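Local coordinates for 5-carboxyvanillate decarboxylase (Sphingomonas paucimobilis, PDB 4L6D), which catalyses the decarboxylation of 5-carboxyvanillate, giving vanillate, at a manganese-containing active site of the amidohydrolase fold, at the interface of chains A and B. Numbering follows the deposited sequence. Chains: chain A/B, 5-carboxyvanillate decarboxylase.

Contact 1: the interface of chains A and B. Residues chain A 227-228, 230-231, 234-235; chain B 231, 234-235.
A:Ala231, which packs against B:Trp235, continues the left-handed backbone of helix 226-230 (phi 69° at the alanine) before the chain reverts to right-handed turns in the 3-10 helix 232-235. CB of A:Ala231 lies 3.4 Å from CZ2 of the B:Trp235 indole, and the reciprocal pair, A:Trp235 and B:Ala231, repeats this spacing. The two indole N-H groups converge on one water: NE1 of A:Trp235 and NE1 of B:Trp235 each lie 2.9 Å from water 1, which sits in both ring planes. Each N-H points almost straight at the water (177° at H), and the bridge bends at its oxygen. Beside it, A:Phe234 and B:Phe234 pass one another antiparallel, flank to flank. In both, chi1 of -158° holds CG opposite the backbone N, which brings A:Phe234 CD1 to 3.4 Å from B:Phe234 CD1, with each CB over the rim of the other ring. CG of A:Met228 reaches CZ of B:Phe234 at 3.6 Å, the side chains crossing nearly at right angles. A:Glu230 brings OE1 in plane to the B:Trp235 edge, 3.7 Å from CH2, while A:His227 ND1 donates to its OE2 at 2.7 Å and steadies the carboxylate. The patch joins the turns between strand 223-225 and helix 236-249 of both subunits.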
# COMPACT_ATOMS: atom_id res chain seq x y z
N HIS A 227 -12.16 -1.84 1.60
CA HIS A 227 -11.15 -2.45 0.72
C HIS A 227 -10.13 -3.23 1.52
O HIS A 227 -8.91 -3.07 1.36
CB HIS A 227 -10.55 -1.36 -0.17
CG HIS A 227 -11.61 -0.43 -0.66
ND1 HIS A 227 -11.76 0.85 -0.19
CD2 HIS A 227 -12.69 -0.67 -1.46
CE1 HIS A 227 -12.85 1.39 -0.71
NE2 HIS A 227 -13.43 0.48 -1.48
N MET A 228 -10.67 -4.09 2.39
CA MET A 228 -9.91 -4.94 3.29
C MET A 228 -8.90 -4.12 4.09
O MET A 228 -7.73 -4.49 4.23
CB MET A 228 -9.25 -6.10 2.52
CG MET A 228 -9.11 -7.39 3.35
SD MET A 228 -10.68 -8.10 3.94
CE MET A 228 -11.26 -8.87 2.44
N GLU A 230 -7.71 -1.16 3.40
CA GLU A 230 -6.75 -0.46 2.55
C GLU A 230 -5.35 -1.05 2.71
O GLU A 230 -4.35 -0.34 2.64
CB GLU A 230 -6.76 1.06 2.79
CG GLU A 230 -8.16 1.69 2.81
CD GLU A 230 -8.85 1.68 1.46
OE1 GLU A 230 -8.25 1.23 0.46
OE2 GLU A 230 -10.02 2.12 1.40
N ALA A 231 -5.33 -2.37 2.92
CA ALA A 231 -4.12 -3.20 3.07
C ALA A 231 -3.31 -2.98 4.33
O ALA A 231 -2.31 -3.68 4.54
CB ALA A 231 -3.21 -3.14 1.82
N PHE A 234 -2.18 -6.02 6.25
CA PHE A 234 -1.07 -6.80 5.72
C PHE A 234 0.26 -6.28 6.25
O PHE A 234 1.22 -7.04 6.38
CB PHE A 234 -1.07 -6.78 4.18
CG PHE A 234 -0.32 -7.93 3.56
CD1 PHE A 234 -0.79 -9.23 3.70
CD2 PHE A 234 0.83 -7.72 2.80
CE1 PHE A 234 -0.13 -10.30 3.12
CE2 PHE A 234 1.50 -8.79 2.21
CZ PHE A 234 1.01 -10.08 2.37
N TRP A 235 0.29 -4.98 6.56
CA TRP A 235 1.53 -4.29 6.95
C TRP A 235 1.80 -4.22 8.46
O TRP A 235 2.76 -3.58 8.88
CB TRP A 235 1.54 -2.86 6.43
CG TRP A 235 1.67 -2.67 4.94
CD1 TRP A 235 0.68 -2.34 4.05
CD2 TRP A 235 2.89 -2.73 4.17
NE1 TRP A 235 1.20 -2.22 2.78
CE2 TRP A 235 2.55 -2.43 2.83
CE3 TRP A 235 4.22 -3.00 4.49
CZ2 TRP A 235 3.50 -2.42 1.81
CZ3 TRP A 235 5.17 -2.99 3.46
CH2 TRP A 235 4.80 -2.69 2.14
N ALA B 231 3.31 -5.66 -0.41
CA ALA B 231 1.85 -5.82 -0.25
C ALA B 231 1.06 -6.02 -1.53
O ALA B 231 -0.17 -6.20 -1.46
CB ALA B 231 1.21 -4.69 0.59
N PHE B 234 -1.50 -8.72 -1.59
CA PHE B 234 -2.76 -8.49 -0.89
C PHE B 234 -3.82 -7.85 -1.79
O PHE B 234 -5.02 -8.03 -1.57
CB PHE B 234 -2.53 -7.66 0.38
CG PHE B 234 -3.60 -7.80 1.41
CD1 PHE B 234 -3.77 -9.00 2.09
CD2 PHE B 234 -4.43 -6.74 1.72
CE1 PHE B 234 -4.76 -9.14 3.05
CE2 PHE B 234 -5.43 -6.87 2.69
CZ PHE B 234 -5.59 -8.07 3.35
N TRP B 235 -3.36 -7.09 -2.78
CA TRP B 235 -4.22 -6.28 -3.64
C TRP B 235 -4.63 -6.95 -4.95
O TRP B 235 -5.27 -6.32 -5.79
CB TRP B 235 -3.50 -4.98 -4.01
CG TRP B 235 -3.33 -3.95 -2.90
CD1 TRP B 235 -2.18 -3.65 -2.22
CD2 TRP B 235 -4.34 -3.06 -2.40
NE1 TRP B 235 -2.41 -2.63 -1.33
CE2 TRP B 235 -3.73 -2.24 -1.43
CE3 TRP B 235 -5.69 -2.86 -2.69
CZ2 TRP B 235 -4.43 -1.26 -0.74
CZ3 TRP B 235 -6.40 -1.88 -2.01
CH2 TRP B 235 -5.76 -1.10 -1.04
O HOH W 1 -0.35 -1.51 0.44

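Contact 2: the interface of chains A and B. Residues chain A 237-238, 241-242; chain B 273-274, 301-302.
The ring of A:Tyr241 stacks on the side-chain amide of B:Gln301, their planes only 7° apart. CE2 of A:Tyr241 lies 3.6 Å from the amide carbon CD of B:Gln301. The amide oxygen OE1 stands over the ring centre. A chi1 of -176° swings the phenol away from the main-chain nitrogen and points its hydroxyl end towards B:Pro302. Replacing A:Tyr241 with alanine would probably open a gap over the B:Gln301 amide and allow that flat group to turn. Alongside, the CE3/CZ3 edge of A:Trp237 meets the carbonyl O of B:Gly273, 3.2 Å from CE3, while the backbone of B:Val274 lies over the rim of one face. The same indole has B:Gln301 OE1 in plane at its edge, near CH2. The methyl CE of A:Met242 packs beside the amide, 3.6 Å from NE2 of B:Gln301. At the rim, A:Arg238 runs extended from CG to NE and binds two waters in its guanidinium plane. NH1 of A:Arg238 lies 2.9 Å from water 2, which also meets O of B:Gly273 at 2.8 Å. Water 3 lies 2.8 Å from both A:Arg238 NH1 and B:Gln301 NE2, linking the chains a second time. Helix 236-249 of chain A therefore rests on two B loops, one leading from strand 267-270 to helix 277-287, the other preceding helix 303-311.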
# COMPACT_ATOMS: atom_id res chain seq x y z
N TRP A 237 2.95 -6.09 10.96
CA TRP A 237 4.22 -6.49 11.58
C TRP A 237 5.33 -5.47 11.33
O TRP A 237 6.07 -5.09 12.24
CB TRP A 237 4.63 -7.91 11.15
CG TRP A 237 5.72 -8.47 12.01
CD1 TRP A 237 5.58 -9.23 13.13
CD2 TRP A 237 7.13 -8.28 11.83
NE1 TRP A 237 6.81 -9.52 13.67
CE2 TRP A 237 7.78 -8.96 12.89
CE3 TRP A 237 7.90 -7.60 10.89
CZ2 TRP A 237 9.17 -8.97 13.02
CZ3 TRP A 237 9.28 -7.62 11.02
CH2 TRP A 237 9.90 -8.30 12.08
N ARG A 238 5.43 -5.01 10.09
CA ARG A 238 6.45 -4.05 9.69
C ARG A 238 6.22 -2.67 10.30
O ARG A 238 7.17 -2.01 10.71
CB ARG A 238 6.47 -3.96 8.16
CG ARG A 238 7.53 -3.05 7.54
CD ARG A 238 7.87 -3.64 6.19
NE ARG A 238 8.70 -2.83 5.29
CZ ARG A 238 10.03 -2.75 5.34
NH1 ARG A 238 10.70 -3.36 6.32
NH2 ARG A 238 10.69 -2.04 4.44
N TYR A 241 7.47 -3.22 13.73
CA TYR A 241 8.91 -3.42 13.79
C TYR A 241 9.67 -2.11 13.64
O TYR A 241 10.62 -1.84 14.38
CB TYR A 241 9.44 -4.46 12.79
CG TYR A 241 10.93 -4.63 13.03
CD1 TYR A 241 11.39 -5.51 13.99
CD2 TYR A 241 11.86 -3.82 12.37
CE1 TYR A 241 12.74 -5.62 14.27
CE2 TYR A 241 13.21 -3.92 12.65
CZ TYR A 241 13.65 -4.82 13.60
OH TYR A 241 14.99 -4.93 13.90
N MET A 242 9.26 -1.30 12.66
CA MET A 242 10.02 -0.10 12.32
C MET A 242 9.67 1.11 13.18
O MET A 242 10.28 2.16 13.04
CB MET A 242 9.84 0.23 10.83
CG MET A 242 10.60 -0.74 9.91
SD MET A 242 12.35 -0.60 10.24
CE MET A 242 13.07 -1.92 9.23
N GLY B 273 11.76 -8.24 6.38
CA GLY B 273 11.05 -7.27 7.19
C GLY B 273 9.58 -7.55 7.43
O GLY B 273 8.85 -6.69 7.95
N VAL B 274 9.12 -8.74 7.05
CA VAL B 274 7.73 -9.14 7.28
C VAL B 274 7.72 -10.54 7.89
O VAL B 274 7.39 -11.53 7.22
CB VAL B 274 6.85 -9.06 6.00
CG1 VAL B 274 5.40 -9.41 6.32
CG2 VAL B 274 6.90 -7.66 5.39
N GLN B 301 18.10 -5.28 9.97
CA GLN B 301 17.37 -6.13 10.89
C GLN B 301 18.29 -7.23 11.36
O GLN B 301 19.22 -7.61 10.64
CB GLN B 301 16.16 -6.75 10.21
CG GLN B 301 15.16 -5.72 9.77
CD GLN B 301 13.74 -6.19 9.88
OE1 GLN B 301 13.42 -7.16 10.57
NE2 GLN B 301 12.87 -5.49 9.19
N PRO B 302 18.02 -7.78 12.55
CA PRO B 302 18.86 -8.84 13.12
C PRO B 302 18.55 -10.22 12.55
O PRO B 302 17.40 -10.50 12.16
CB PRO B 302 18.49 -8.80 14.60
CG PRO B 302 17.08 -8.31 14.63
CD PRO B 302 17.02 -7.29 13.52
O HOH W 2 10.19 -4.48 8.97
O HOH W 3 13.37 -4.10 6.81

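Contact 3: the interface of chains A and B. Residues chain A 207, 232, 235, 239; chain B 191, 195-196.
The loop of chain B that leads into helix 197-211 projects B:Trp196 against A:Val207, A:Trp235 and A:Leu239, on a surface formed by helix 197-211, the 3-10 helix 232-235 and helix 236-249 of chain A. B:Trp196, with 77 Å² hidden by chain A, gives the most surface here. Its chi1 of -164° sets CG beside the carbonyl carbon, and the ring lies between A:Val207 and A:Trp235. One face is covered by A:Val207, whose CG2 sits over the middle of the B:Trp196 six-membered ring, 3.6 Å from its centroid, a CH-pi contact. The outer edge of that ring points at a face of A:Trp235, edge-to-face, with planes inclined by 67° and the six- and five-membered centroids 4.8 Å apart. CZ3 of B:Trp196 makes the approach, 3.6 Å from CD1 of A:Trp235. On another flank, CD2 of A:Leu239 lies 3.9 Å from CE3 of B:Trp196, filling the angle between this ring and the B:Ile195 backbone. CG1 of A:Val207 touches both the rim of the B:Trp196 indole and CE of B:Met191, the latter at 3.9 Å. CD1 of B:Ile195 approaches the main-chain O of A:Leu239 to 3.8 Å, whereas CD2 of that leucine lies 3.3 Å from O of B:Ile195.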
# COMPACT_ATOMS: atom_id res chain seq x y z
N VAL A 207 -2.32 5.82 8.31
CA VAL A 207 -1.02 5.62 8.95
C VAL A 207 -0.52 6.91 9.61
O VAL A 207 0.01 6.87 10.72
CB VAL A 207 0.00 5.05 7.95
CG1 VAL A 207 1.41 5.06 8.53
CG2 VAL A 207 -0.40 3.63 7.57
N ILE A 232 -3.72 -2.04 5.18
CA ILE A 232 -3.02 -1.89 6.46
C ILE A 232 -2.92 -3.22 7.26
O ILE A 232 -1.88 -3.48 7.88
CB ILE A 232 -3.56 -0.71 7.29
CG1 ILE A 232 -3.27 0.61 6.54
CG2 ILE A 232 -2.94 -0.70 8.68
CD1 ILE A 232 -4.04 1.78 7.08
N TRP A 235 0.29 -4.98 6.56
CA TRP A 235 1.53 -4.29 6.95
C TRP A 235 1.80 -4.22 8.46
O TRP A 235 2.76 -3.58 8.88
CB TRP A 235 1.54 -2.86 6.43
CG TRP A 235 1.67 -2.67 4.94
CD1 TRP A 235 0.68 -2.34 4.05
CD2 TRP A 235 2.89 -2.73 4.17
NE1 TRP A 235 1.20 -2.22 2.78
CE2 TRP A 235 2.55 -2.43 2.83
CE3 TRP A 235 4.22 -3.00 4.49
CZ2 TRP A 235 3.50 -2.42 1.81
CZ3 TRP A 235 5.17 -2.99 3.46
CH2 TRP A 235 4.80 -2.69 2.14
N LEU A 239 4.96 -2.24 10.37
CA LEU A 239 4.64 -0.99 11.06
C LEU A 239 5.14 -1.05 12.50
O LEU A 239 5.74 -0.09 12.99
CB LEU A 239 3.13 -0.73 11.02
CG LEU A 239 2.57 -0.25 9.68
CD1 LEU A 239 1.06 -0.40 9.67
CD2 LEU A 239 2.95 1.21 9.44
N MET B 191 8.23 8.56 8.13
CA MET B 191 7.56 7.82 7.07
C MET B 191 8.34 7.76 5.76
O MET B 191 7.94 7.05 4.83
CB MET B 191 6.15 8.36 6.85
CG MET B 191 5.25 8.07 8.04
SD MET B 191 3.62 8.81 7.98
CE MET B 191 2.95 8.07 6.48
N ILE B 195 9.20 2.09 7.53
CA ILE B 195 7.90 2.03 8.22
C ILE B 195 6.71 2.27 7.28
O ILE B 195 5.63 1.75 7.52
CB ILE B 195 7.86 2.96 9.46
CG1 ILE B 195 6.72 2.55 10.41
CG2 ILE B 195 7.74 4.44 9.05
CD1 ILE B 195 6.70 3.33 11.72
N TRP B 196 6.89 3.04 6.21
CA TRP B 196 5.77 3.27 5.29
C TRP B 196 6.16 3.65 3.86
O TRP B 196 5.73 3.02 2.90
CB TRP B 196 4.75 4.28 5.86
CG TRP B 196 3.44 4.22 5.13
CD1 TRP B 196 2.87 5.22 4.38
CD2 TRP B 196 2.55 3.10 5.06
NE1 TRP B 196 1.66 4.79 3.87
CE2 TRP B 196 1.44 3.49 4.26
CE3 TRP B 196 2.57 1.80 5.59
CZ2 TRP B 196 0.38 2.63 3.97
CZ3 TRP B 196 1.51 0.96 5.32
CH2 TRP B 196 0.43 1.37 4.51

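Contact 1 and contact 3 share A:Trp235, so a shift of this one residue would probably be felt in both patches; their C-alpha centres are about 11 Å apart. Contact 3 lies about 11 Å from contact 2, and both use helix 236-249 of chain A, while contacts 1 and 2 are about 17 Å apart. Two-fold symmetry repeats each contact, consistent with a dimer, although the coordinates alone do not prove that state in solution. The partner loops of contacts 2 and 3 adjoin vanillate-pocket residues B:Tyr300, B:Ser193 and B:Tyr198, so the interface may help position the active site.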